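Putative DNA protection protein (Streptomyces coelicolor, PDB 4CYB) probably oxidises and stores iron as a Dps-family member of the ferritin superfamily, forming a twelve-subunit assembly thought to protect DNA. Local coordinates at residues H64-V75 / E149-F160; T74-L82 / G138-L146. All coordinates share one frame; numbering follows the deposited sequence.

Both contacts join helix 54-81 to helix 140-164 in the four-helix bundle of the ferritin-like fold. Their centres lie about 15 Å apart. The centre of contact 1 lies about 7 Å from the centre of the chain, that of contact 2 about 14 Å. Thr74 and Val75 belong to both. Contact 2 lies within the chain excursion closed by contact 1. The iron site ties them together: Asp73 of contact 1 and Glu77 of contact 2 bind one Fe(III) ion, through Asp73 OD2 at 2.5 Å and Glu77 OE2 at 2.2 Å. His46 of a neighbouring subunit completes the protein ligands, so the site spans a subunit interface, as in other Dps proteins.

Contact 1: H64-V75 / E149-F160; sequences HAGEQLELIDTV and EVLRTNELQAWF. With FE (Fe (III) ion), chain B.
Gln157 is gripped by three residues of segment 64-75. Its NE2 gives a fairly straight hydrogen bond to Glu67 OE1 (2.8 Å), which accepts with its anti lone pair, while Glu67 OE2 pairs with Lys63 of the same helix. The same NE2 reaches the backbone His64 O at 3.3 Å, a more bent bond. Its OE1 accepts from Gln68 NE2 at 2.9 Å, with the donor above the carbonyl plane. His120 of helix 109-136 also bonds that oxygen. Gln68 OE1 continues the network through a water to Asn154 ND2.

The extended Gln157 chain (chi2 -174°) stacks along the His64 ring, its amide 4° from parallel and Gln157 CG over the ring centre at 3.4 Å, a CH-pi contact. Phe160 CB meets the ring edge. Tyr42 bonds His64 ND1.

Further along the antiparallel helices, Leu71 is a knob in a hole formed by Glu149, Val150, Thr153 and Asn154. Its CD1 meets Thr153 CB at 3.9 Å, while CD2 lies against Glu149 CB. Val75 CG2 touches Val150 CG2 at 4.0 Å.

A water joins Thr74 OG1 to Glu149 OE1, and Arg152 of a neighbouring subunit pairs with Glu149. Asp73, outside this packing, binds an Fe(III) ion. The chemistry implies a buried polar cluster round Gln157 beside an apolar one round Leu71. Both ends of the Gln157 amide are satisfied, which fixes its rotation against the imidazole.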
loop_
_atom_site.group_PDB
_atom_site.type_symbol
_atom_site.label_atom_id
_atom_site.label_comp_id
_atom_site.label_asym_id
_atom_site.label_seq_id
_atom_site.Cartn_x
_atom_site.Cartn_y
_atom_site.Cartn_z
ATOM N N HIS J 64 -5.463 -0.546 22.762
ATOM C CA HIS J 64 -6.137 0.520 23.536
ATOM C C HIS J 64 -5.250 1.712 23.835
ATOM O O HIS J 64 -5.721 2.875 23.722
ATOM C CB HIS J 64 -6.778 -0.019 24.836
ATOM C CG HIS J 64 -7.893 -0.941 24.603
ATOM N ND1 HIS J 64 -8.700 -1.379 25.617
ATOM C CD2 HIS J 64 -8.419 -1.460 23.431
ATOM C CE1 HIS J 64 -9.633 -2.185 25.113
ATOM N NE2 HIS J 64 -9.494 -2.207 23.775
ATOM N N ALA J 65 -3.972 1.472 24.126
ATOM C CA ALA J 65 -3.025 2.585 24.354
ATOM C C ALA J 65 -2.941 3.467 23.108
ATOM O O ALA J 65 -2.979 4.695 23.223
ATOM C CB ALA J 65 -1.624 2.042 24.675
ATOM N N GLY J 66 -2.803 2.871 21.911
ATOM C CA GLY J 66 -2.708 3.670 20.684
ATOM C C GLY J 66 -3.941 4.535 20.481
ATOM O O GLY J 66 -3.845 5.670 20.092
ATOM N N GLU J 67 -5.103 3.993 20.804
ATOM C CA GLU J 67 -6.338 4.776 20.689
ATOM C C GLU J 67 -6.391 5.911 21.714
ATOM O O GLU J 67 -6.803 7.041 21.354
ATOM C CB GLU J 67 -7.538 3.823 20.817
ATOM C CG GLU J 67 -7.726 2.944 19.554
ATOM C CD GLU J 67 -8.678 1.743 19.793
ATOM O OE1 GLU J 67 -9.230 1.595 20.907
ATOM O OE2 GLU J 67 -8.821 0.873 18.882
ATOM N N GLN J 68 -5.926 5.647 22.946
ATOM C CA GLN J 68 -5.896 6.695 23.986
ATOM C C GLN J 68 -4.890 7.774 23.612
ATOM O O GLN J 68 -5.122 8.967 23.821
ATOM C CB GLN J 68 -5.525 6.125 25.352
ATOM C CG GLN J 68 -6.622 5.160 25.908
ATOM C CD GLN J 68 -7.889 5.886 26.415
ATOM O OE1 GLN J 68 -7.873 7.085 26.686
ATOM N NE2 GLN J 68 -9.007 5.129 26.543
ATOM N N LEU J 69 -3.754 7.382 23.010
ATOM C CA LEU J 69 -2.783 8.412 22.643
ATOM C C LEU J 69 -3.360 9.353 21.581
ATOM O O LEU J 69 -3.045 10.549 21.587
ATOM C CB LEU J 69 -1.500 7.718 22.038
ATOM C CG LEU J 69 -0.326 8.683 21.757
ATOM C CD1 LEU J 69 0.309 9.053 23.115
ATOM C CD2 LEU J 69 0.649 7.933 20.841
ATOM N N GLU J 70 -4.128 8.829 20.628
ATOM C CA GLU J 70 -4.742 9.657 19.606
ATOM C C GLU J 70 -5.821 10.592 20.265
ATOM O O GLU J 70 -5.921 11.773 19.912
ATOM C CB GLU J 70 -5.339 8.830 18.435
ATOM C CG GLU J 70 -6.272 9.757 17.613
ATOM C CD GLU J 70 -6.835 9.265 16.264
ATOM O OE1 GLU J 70 -7.092 8.049 16.085
ATOM O OE2 GLU J 70 -7.043 10.140 15.371
ATOM N N LEU J 71 -6.572 10.065 21.217
ATOM C CA LEU J 71 -7.505 10.955 22.002
ATOM C C LEU J 71 -6.757 12.108 22.727
ATOM O O LEU J 71 -7.205 13.239 22.720
ATOM C CB LEU J 71 -8.294 10.160 23.035
ATOM C CG LEU J 71 -9.335 9.166 22.527
ATOM C CD1 LEU J 71 -9.984 8.437 23.743
ATOM C CD2 LEU J 71 -10.339 9.882 21.612
ATOM N N ILE J 72 -5.618 11.821 23.354
ATOM C CA ILE J 72 -4.820 12.845 24.035
ATOM C C ILE J 72 -4.485 13.964 23.037
ATOM O O ILE J 72 -4.668 15.147 23.334
ATOM C CB ILE J 72 -3.505 12.244 24.627
ATOM C CG1 ILE J 72 -3.853 11.383 25.851
ATOM C CG2 ILE J 72 -2.425 13.308 24.922
ATOM C CD1 ILE J 72 -2.806 10.366 26.191
ATOM N N ASP J 73 -3.935 13.593 21.873
ATOM C CA ASP J 73 -3.551 14.599 20.875
ATOM C C ASP J 73 -4.751 15.410 20.393
ATOM O O ASP J 73 -4.659 16.652 20.282
ATOM C CB ASP J 73 -2.821 13.932 19.708
ATOM C CG ASP J 73 -2.321 14.945 18.696
ATOM O OD1 ASP J 73 -1.277 15.591 18.950
ATOM O OD2 ASP J 73 -2.951 15.068 17.612
ATOM N N THR J 74 -5.875 14.751 20.171
ATOM C CA THR J 74 -7.044 15.429 19.619
ATOM C C THR J 74 -7.624 16.405 20.692
ATOM O O THR J 74 -8.018 17.544 20.396
ATOM C CB THR J 74 -8.119 14.425 19.194
ATOM O OG1 THR J 74 -7.607 13.553 18.146
ATOM C CG2 THR J 74 -9.421 15.203 18.666
ATOM N N VAL J 75 -7.667 15.948 21.929
ATOM C CA VAL J 75 -8.160 16.823 23.023
ATOM C C VAL J 75 -7.232 17.993 23.311
ATOM O O VAL J 75 -7.717 19.112 23.482
ATOM C CB VAL J 75 -8.409 15.963 24.302
ATOM C CG1 VAL J 75 -8.768 16.801 25.552
ATOM C CG2 VAL J 75 -9.540 15.003 24.023
ATOM N N GLU J 149 -15.901 10.853 20.244
ATOM C CA GLU J 149 -14.562 10.274 20.411
ATOM C C GLU J 149 -14.242 9.762 21.813
ATOM O O GLU J 149 -13.994 8.562 21.969
ATOM C CB GLU J 149 -13.512 11.269 19.920
ATOM C CG GLU J 149 -13.856 11.609 18.469
ATOM C CD GLU J 149 -12.847 12.463 17.767
ATOM O OE1 GLU J 149 -11.637 12.181 17.901
ATOM O OE2 GLU J 149 -13.275 13.408 17.069
ATOM N N VAL J 150 -14.212 10.665 22.812
ATOM C CA VAL J 150 -13.791 10.287 24.152
ATOM C C VAL J 150 -14.739 9.258 24.722
ATOM O O VAL J 150 -14.332 8.181 25.139
ATOM C CB VAL J 150 -13.615 11.486 25.101
ATOM C CG1 VAL J 150 -13.081 10.974 26.449
ATOM C CG2 VAL J 150 -12.614 12.482 24.502
ATOM N N LEU J 151 -16.022 9.604 24.754
ATOM C CA LEU J 151 -17.015 8.715 25.350
ATOM C C LEU J 151 -17.118 7.393 24.634
ATOM O O LEU J 151 -16.975 6.336 25.254
ATOM C CB LEU J 151 -18.383 9.409 25.383
ATOM C CG LEU J 151 -19.430 8.729 26.259
ATOM C CD1 LEU J 151 -19.227 9.137 27.724
ATOM C CD2 LEU J 151 -20.809 9.201 25.815
ATOM N N ARG J 152 -17.354 7.435 23.331
ATOM C CA ARG J 152 -17.521 6.202 22.623
ATOM C C ARG J 152 -16.289 5.288 22.666
ATOM O O ARG J 152 -16.417 4.050 22.765
ATOM C CB ARG J 152 -17.950 6.468 21.201
ATOM C CG ARG J 152 -19.464 6.850 21.203
ATOM C CD ARG J 152 -19.998 6.972 19.799
ATOM N NE ARG J 152 -19.912 5.710 19.048
ATOM C CZ ARG J 152 -20.043 5.652 17.717
ATOM N NH1 ARG J 152 -20.277 6.756 17.030
ATOM N NH2 ARG J 152 -19.942 4.477 17.067
ATOM N N THR J 153 -15.099 5.877 22.559
ATOM C CA THR J 153 -13.899 5.034 22.669
ATOM C C THR J 153 -13.732 4.400 24.034
ATOM O O THR J 153 -13.417 3.216 24.123
ATOM C CB THR J 153 -12.590 5.809 22.392
ATOM O OG1 THR J 153 -12.665 6.285 21.061
ATOM C CG2 THR J 153 -11.383 4.899 22.532
ATOM N N ASN J 154 -13.907 5.175 25.108
ATOM C CA ASN J 154 -13.816 4.572 26.429
ATOM C C ASN J 154 -14.879 3.512 26.708
ATOM O O ASN J 154 -14.566 2.515 27.381
ATOM C CB ASN J 154 -13.849 5.645 27.484
ATOM C CG ASN J 154 -12.500 6.309 27.637
ATOM O OD1 ASN J 154 -11.567 5.718 28.249
ATOM N ND2 ASN J 154 -12.364 7.493 27.093
ATOM N N GLU J 155 -16.120 3.761 26.271
ATOM C CA GLU J 155 -17.178 2.722 26.381
ATOM C C GLU J 155 -16.789 1.399 25.725
ATOM O O GLU J 155 -16.865 0.331 26.367
ATOM C CB GLU J 155 -18.554 3.220 25.906
ATOM C CG GLU J 155 -19.037 4.395 26.736
ATOM C CD GLU J 155 -20.285 5.117 26.118
ATOM O OE1 GLU J 155 -20.365 5.324 24.852
ATOM O OE2 GLU J 155 -21.190 5.521 26.903
ATOM N N LEU J 156 -16.333 1.461 24.469
ATOM C CA LEU J 156 -15.975 0.257 23.759
ATOM C C LEU J 156 -14.792 -0.447 24.429
ATOM O O LEU J 156 -14.772 -1.695 24.549
ATOM C CB LEU J 156 -15.659 0.614 22.289
ATOM C CG LEU J 156 -15.439 -0.633 21.380
ATOM C CD1 LEU J 156 -16.730 -1.414 21.093
ATOM C CD2 LEU J 156 -14.812 -0.194 20.036
ATOM N N GLN J 157 -13.757 0.327 24.787
ATOM C CA GLN J 157 -12.616 -0.268 25.456
ATOM C C GLN J 157 -12.958 -0.998 26.778
ATOM O O GLN J 157 -12.479 -2.101 27.050
ATOM C CB GLN J 157 -11.517 0.786 25.706
ATOM C CG GLN J 157 -10.806 1.159 24.393
ATOM C CD GLN J 157 -9.630 2.080 24.638
ATOM O OE1 GLN J 157 -9.298 2.380 25.776
ATOM N NE2 GLN J 157 -8.970 2.532 23.551
ATOM N N ALA J 158 -13.828 -0.385 27.571
ATOM C CA ALA J 158 -14.239 -0.965 28.853
ATOM C C ALA J 158 -14.921 -2.298 28.617
ATOM O O ALA J 158 -14.709 -3.233 29.400
ATOM C CB ALA J 158 -15.171 0.034 29.603
ATOM N N TRP J 159 -15.717 -2.402 27.541
ATOM C CA TRP J 159 -16.326 -3.688 27.164
ATOM C C TRP J 159 -15.296 -4.776 26.910
ATOM O O TRP J 159 -15.341 -5.852 27.523
ATOM C CB TRP J 159 -17.301 -3.514 25.964
ATOM C CG TRP J 159 -17.783 -4.827 25.383
ATOM C CD1 TRP J 159 -18.364 -5.885 26.043
ATOM C CD2 TRP J 159 -17.654 -5.257 24.019
ATOM N NE1 TRP J 159 -18.638 -6.910 25.178
ATOM C CE2 TRP J 159 -18.188 -6.607 23.957
ATOM C CE3 TRP J 159 -17.133 -4.673 22.845
ATOM C CZ2 TRP J 159 -18.248 -7.334 22.757
ATOM C CZ3 TRP J 159 -17.206 -5.418 21.635
ATOM C CH2 TRP J 159 -17.749 -6.708 21.604
ATOM N N PHE J 160 -14.302 -4.478 26.078
ATOM C CA PHE J 160 -13.261 -5.434 25.734
ATOM C C PHE J 160 -12.499 -5.843 26.975
ATOM O O PHE J 160 -12.246 -7.030 27.164
ATOM C CB PHE J 160 -12.249 -4.842 24.716
ATOM C CG PHE J 160 -12.637 -5.038 23.263
ATOM C CD1 PHE J 160 -13.585 -4.219 22.645
ATOM C CD2 PHE J 160 -11.988 -5.996 22.481
ATOM C CE1 PHE J 160 -13.929 -4.387 21.283
ATOM C CE2 PHE J 160 -12.297 -6.150 21.121
ATOM C CZ PHE J 160 -13.279 -5.341 20.524
HETATM FE FE FE B . -1.185 16.346 16.462
HETATM O O HOH W 1 -9.924 8.829 27.459
HETATM O O HOH W 2 -9.263 11.452 18.354
HETATM O O HOH W 3 0.016 14.299 16.464
HETATM O O HOH W 4 -0.347 16.723 14.326
HETATM O O HOH W 5 -2.756 15.529 14.871
#

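Contact 2: T74-L82 / G138-L146; sequences TVAERVQTL and GDDGTNDLL. With FE (Fe (III) ion), chain B.
Arg78 reaches across to the start of helix 140-164 and makes two bonds with the edge of its guanidinium. NH2 forms a salt bridge with Asp139 OD1 at 3.0 Å and meets the syn lone pair of that oxygen. NE donates to Thr142 OG1 at 2.9 Å, nearly straight (164°) and close to the guanidinium plane. The side chain starts with CG anti to the backbone N (chi1 -179°) and then bends at chi2, which brings NE beside Thr142. NH1 pairs with Glu155 of a neighbouring subunit, so one arginine links both helices and a subunit interface.

Asp139 is the N-cap of the helix. Its OD1 also accepts from Thr142 N at 3.1 Å, from above the carboxylate plane. Thr142 OG1 donates to Asp139 OD2 at 2.6 Å and accepts from Arg78. The arginine charge probably stabilises the capping carboxylate. With an alanine in place of Arg78, Asp139 would probably lose its cross-helix charge partner and Glu155 of the neighbouring subunit its mate.

Gly141 packs over one guanidinium face, its CA 3.5 Å from Arg78 NH2. Glycine at this position lets the backbone come this close. Further along, Leu145 CD2 lies 3.6 Å from Arg78 CB, and Leu145 CD1 is 3.5 Å from Thr74 CG2. Leu82 lays its methyl groups against Asp139 and Thr142, with CD2 3.8 Å from Asp139 OD2. Glu77 takes no part in this packing and binds the Fe(III) ion with OE2.

Segments 74-81 and 140-146 run antiparallel, at 173°. Helix 18-48 packs on Arg78 and Leu82, through Leu28 and through Ser24 and Cys25. Helix 109-136 borders the other segment, where Thr134 touches Thr142 and Asn143.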
loop_
_atom_site.group_PDB
_atom_site.type_symbol
_atom_site.label_atom_id
_atom_site.label_comp_id
_atom_site.label_asym_id
_atom_site.label_seq_id
_atom_site.Cartn_x
_atom_site.Cartn_y
_atom_site.Cartn_z
ATOM N N THR J 74 -5.875 14.751 20.171
ATOM C CA THR J 74 -7.044 15.429 19.619
ATOM C C THR J 74 -7.624 16.405 20.692
ATOM O O THR J 74 -8.018 17.544 20.396
ATOM C CB THR J 74 -8.119 14.425 19.194
ATOM O OG1 THR J 74 -7.607 13.553 18.146
ATOM C CG2 THR J 74 -9.421 15.203 18.666
ATOM N N VAL J 75 -7.667 15.948 21.929
ATOM C CA VAL J 75 -8.160 16.823 23.023
ATOM C C VAL J 75 -7.232 17.993 23.311
ATOM O O VAL J 75 -7.717 19.112 23.482
ATOM C CB VAL J 75 -8.409 15.963 24.302
ATOM C CG1 VAL J 75 -8.768 16.801 25.552
ATOM C CG2 VAL J 75 -9.540 15.003 24.023
ATOM N N ALA J 76 -5.912 17.765 23.334
ATOM C CA ALA J 76 -4.960 18.837 23.530
ATOM C C ALA J 76 -5.094 19.859 22.419
ATOM O O ALA J 76 -5.084 21.048 22.683
ATOM C CB ALA J 76 -3.548 18.314 23.562
ATOM N N GLU J 77 -5.151 19.398 21.160
ATOM C CA GLU J 77 -5.333 20.326 20.057
ATOM C C GLU J 77 -6.655 21.120 20.159
ATOM O O GLU J 77 -6.687 22.286 19.784
ATOM C CB GLU J 77 -5.235 19.574 18.698
ATOM C CG GLU J 77 -3.712 19.314 18.423
ATOM C CD GLU J 77 -3.454 18.679 17.040
ATOM O OE1 GLU J 77 -4.387 18.665 16.184
ATOM O OE2 GLU J 77 -2.280 18.284 16.807
ATOM N N ARG J 78 -7.687 20.485 20.707
ATOM C CA ARG J 78 -8.943 21.241 20.932
ATOM C C ARG J 78 -8.748 22.385 21.953
ATOM O O ARG J 78 -9.241 23.520 21.738
ATOM C CB ARG J 78 -10.014 20.291 21.433
ATOM C CG ARG J 78 -11.369 20.971 21.683
ATOM C CD ARG J 78 -12.045 21.240 20.356
ATOM N NE ARG J 78 -13.281 22.061 20.449
ATOM C CZ ARG J 78 -13.848 22.603 19.375
ATOM N NH1 ARG J 78 -13.314 22.373 18.145
ATOM N NH2 ARG J 78 -14.941 23.377 19.499
ATOM N N VAL J 79 -8.054 22.100 23.062
ATOM C CA VAL J 79 -7.678 23.157 23.995
ATOM C C VAL J 79 -6.950 24.284 23.308
ATOM O O VAL J 79 -7.283 25.465 23.531
ATOM C CB VAL J 79 -6.840 22.606 25.155
ATOM C CG1 VAL J 79 -6.329 23.742 26.042
ATOM C CG2 VAL J 79 -7.644 21.582 25.964
ATOM N N GLN J 80 -5.936 23.952 22.480
ATOM C CA GLN J 80 -5.213 25.020 21.788
ATOM C C GLN J 80 -6.108 25.808 20.798
ATOM O O GLN J 80 -5.993 27.038 20.676
ATOM C CB GLN J 80 -3.987 24.422 21.028
ATOM C CG GLN J 80 -3.028 23.691 21.975
ATOM C CD GLN J 80 -2.529 24.592 23.097
ATOM O OE1 GLN J 80 -2.603 24.205 24.233
ATOM N NE2 GLN J 80 -2.097 25.807 22.783
ATOM N N THR J 81 -6.985 25.081 20.103
ATOM C CA THR J 81 -7.905 25.669 19.165
ATOM C C THR J 81 -8.830 26.690 19.879
ATOM O O THR J 81 -9.259 27.681 19.261
ATOM C CB THR J 81 -8.777 24.561 18.532
ATOM O OG1 THR J 81 -7.925 23.706 17.713
ATOM C CG2 THR J 81 -9.907 25.192 17.658
ATOM N N LEU J 82 -9.128 26.443 21.146
ATOM C CA LEU J 82 -9.986 27.389 21.917
ATOM C C LEU J 82 -9.165 28.527 22.516
ATOM O O LEU J 82 -9.725 29.371 23.239
ATOM C CB LEU J 82 -10.712 26.599 23.032
ATOM C CG LEU J 82 -11.668 25.533 22.485
ATOM C CD1 LEU J 82 -12.089 24.603 23.610
ATOM C CD2 LEU J 82 -12.928 26.116 21.860
ATOM N N GLY J 138 -22.797 26.444 24.459
ATOM C CA GLY J 138 -22.756 26.762 23.030
ATOM C C GLY J 138 -21.510 26.204 22.316
ATOM O O GLY J 138 -21.332 26.461 21.111
ATOM N N ASP J 139 -20.688 25.415 23.027
ATOM C CA ASP J 139 -19.449 24.843 22.397
ATOM C C ASP J 139 -19.786 23.504 21.724
ATOM O O ASP J 139 -19.494 22.425 22.272
ATOM C CB ASP J 139 -18.337 24.723 23.401
ATOM C CG ASP J 139 -16.960 24.438 22.716
ATOM O OD1 ASP J 139 -16.988 24.161 21.493
ATOM O OD2 ASP J 139 -15.935 24.468 23.407
ATOM N N ASP J 140 -20.504 23.590 20.596
ATOM C CA ASP J 140 -20.972 22.410 19.874
ATOM C C ASP J 140 -19.818 21.473 19.519
ATOM O O ASP J 140 -19.993 20.236 19.596
ATOM C CB ASP J 140 -21.658 22.825 18.565
ATOM C CG ASP J 140 -22.902 23.678 18.807
ATOM O OD1 ASP J 140 -23.724 23.226 19.607
ATOM O OD2 ASP J 140 -23.027 24.793 18.240
ATOM N N GLY J 141 -18.689 22.066 19.102
ATOM C CA GLY J 141 -17.534 21.270 18.605
ATOM C C GLY J 141 -16.920 20.474 19.749
ATOM O O GLY J 141 -16.576 19.311 19.594
ATOM N N THR J 142 -16.813 21.081 20.933
ATOM C CA THR J 142 -16.282 20.393 22.089
ATOM C C THR J 142 -17.223 19.277 22.527
ATOM O O THR J 142 -16.782 18.175 22.888
ATOM C CB THR J 142 -15.947 21.370 23.249
ATOM O OG1 THR J 142 -14.877 22.206 22.828
ATOM C CG2 THR J 142 -15.542 20.602 24.552
ATOM N N ASN J 143 -18.528 19.537 22.505
ATOM C CA ASN J 143 -19.437 18.484 22.862
ATOM C C ASN J 143 -19.288 17.264 21.917
ATOM O O ASN J 143 -19.276 16.123 22.366
ATOM C CB ASN J 143 -20.889 19.018 22.820
ATOM C CG ASN J 143 -21.924 17.889 22.947
ATOM O OD1 ASN J 143 -22.432 17.577 24.060
ATOM N ND2 ASN J 143 -22.249 17.278 21.846
ATOM N N ASP J 144 -19.157 17.539 20.622
ATOM C CA ASP J 144 -19.052 16.467 19.622
ATOM C C ASP J 144 -17.790 15.638 19.844
ATOM O O ASP J 144 -17.864 14.402 19.780
ATOM C CB ASP J 144 -19.073 17.042 18.204
ATOM C CG ASP J 144 -18.955 15.938 17.140
ATOM O OD1 ASP J 144 -19.944 15.189 16.947
ATOM O OD2 ASP J 144 -17.859 15.782 16.558
ATOM N N LEU J 145 -16.659 16.310 20.102
ATOM C CA LEU J 145 -15.387 15.626 20.432
ATOM C C LEU J 145 -15.572 14.751 21.681
ATOM O O LEU J 145 -15.206 13.595 21.701
ATOM C CB LEU J 145 -14.260 16.630 20.610
ATOM C CG LEU J 145 -12.966 16.160 21.301
ATOM C CD1 LEU J 145 -12.417 14.998 20.523
ATOM C CD2 LEU J 145 -12.019 17.355 21.312
ATOM N N LEU J 146 -16.203 15.282 22.719
ATOM C CA LEU J 146 -16.332 14.491 23.930
ATOM C C LEU J 146 -17.237 13.277 23.787
ATOM O O LEU J 146 -16.953 12.254 24.369
ATOM C CB LEU J 146 -16.903 15.388 25.051
ATOM C CG LEU J 146 -15.893 16.406 25.601
ATOM C CD1 LEU J 146 -16.663 17.436 26.430
ATOM C CD2 LEU J 146 -14.825 15.713 26.472
HETATM FE FE FE B . -1.185 16.346 16.462
HETATM O O HOH W 3 0.016 14.299 16.464
HETATM O O HOH W 4 -0.347 16.723 14.326
HETATM O O HOH W 5 -2.756 15.529 14.871
#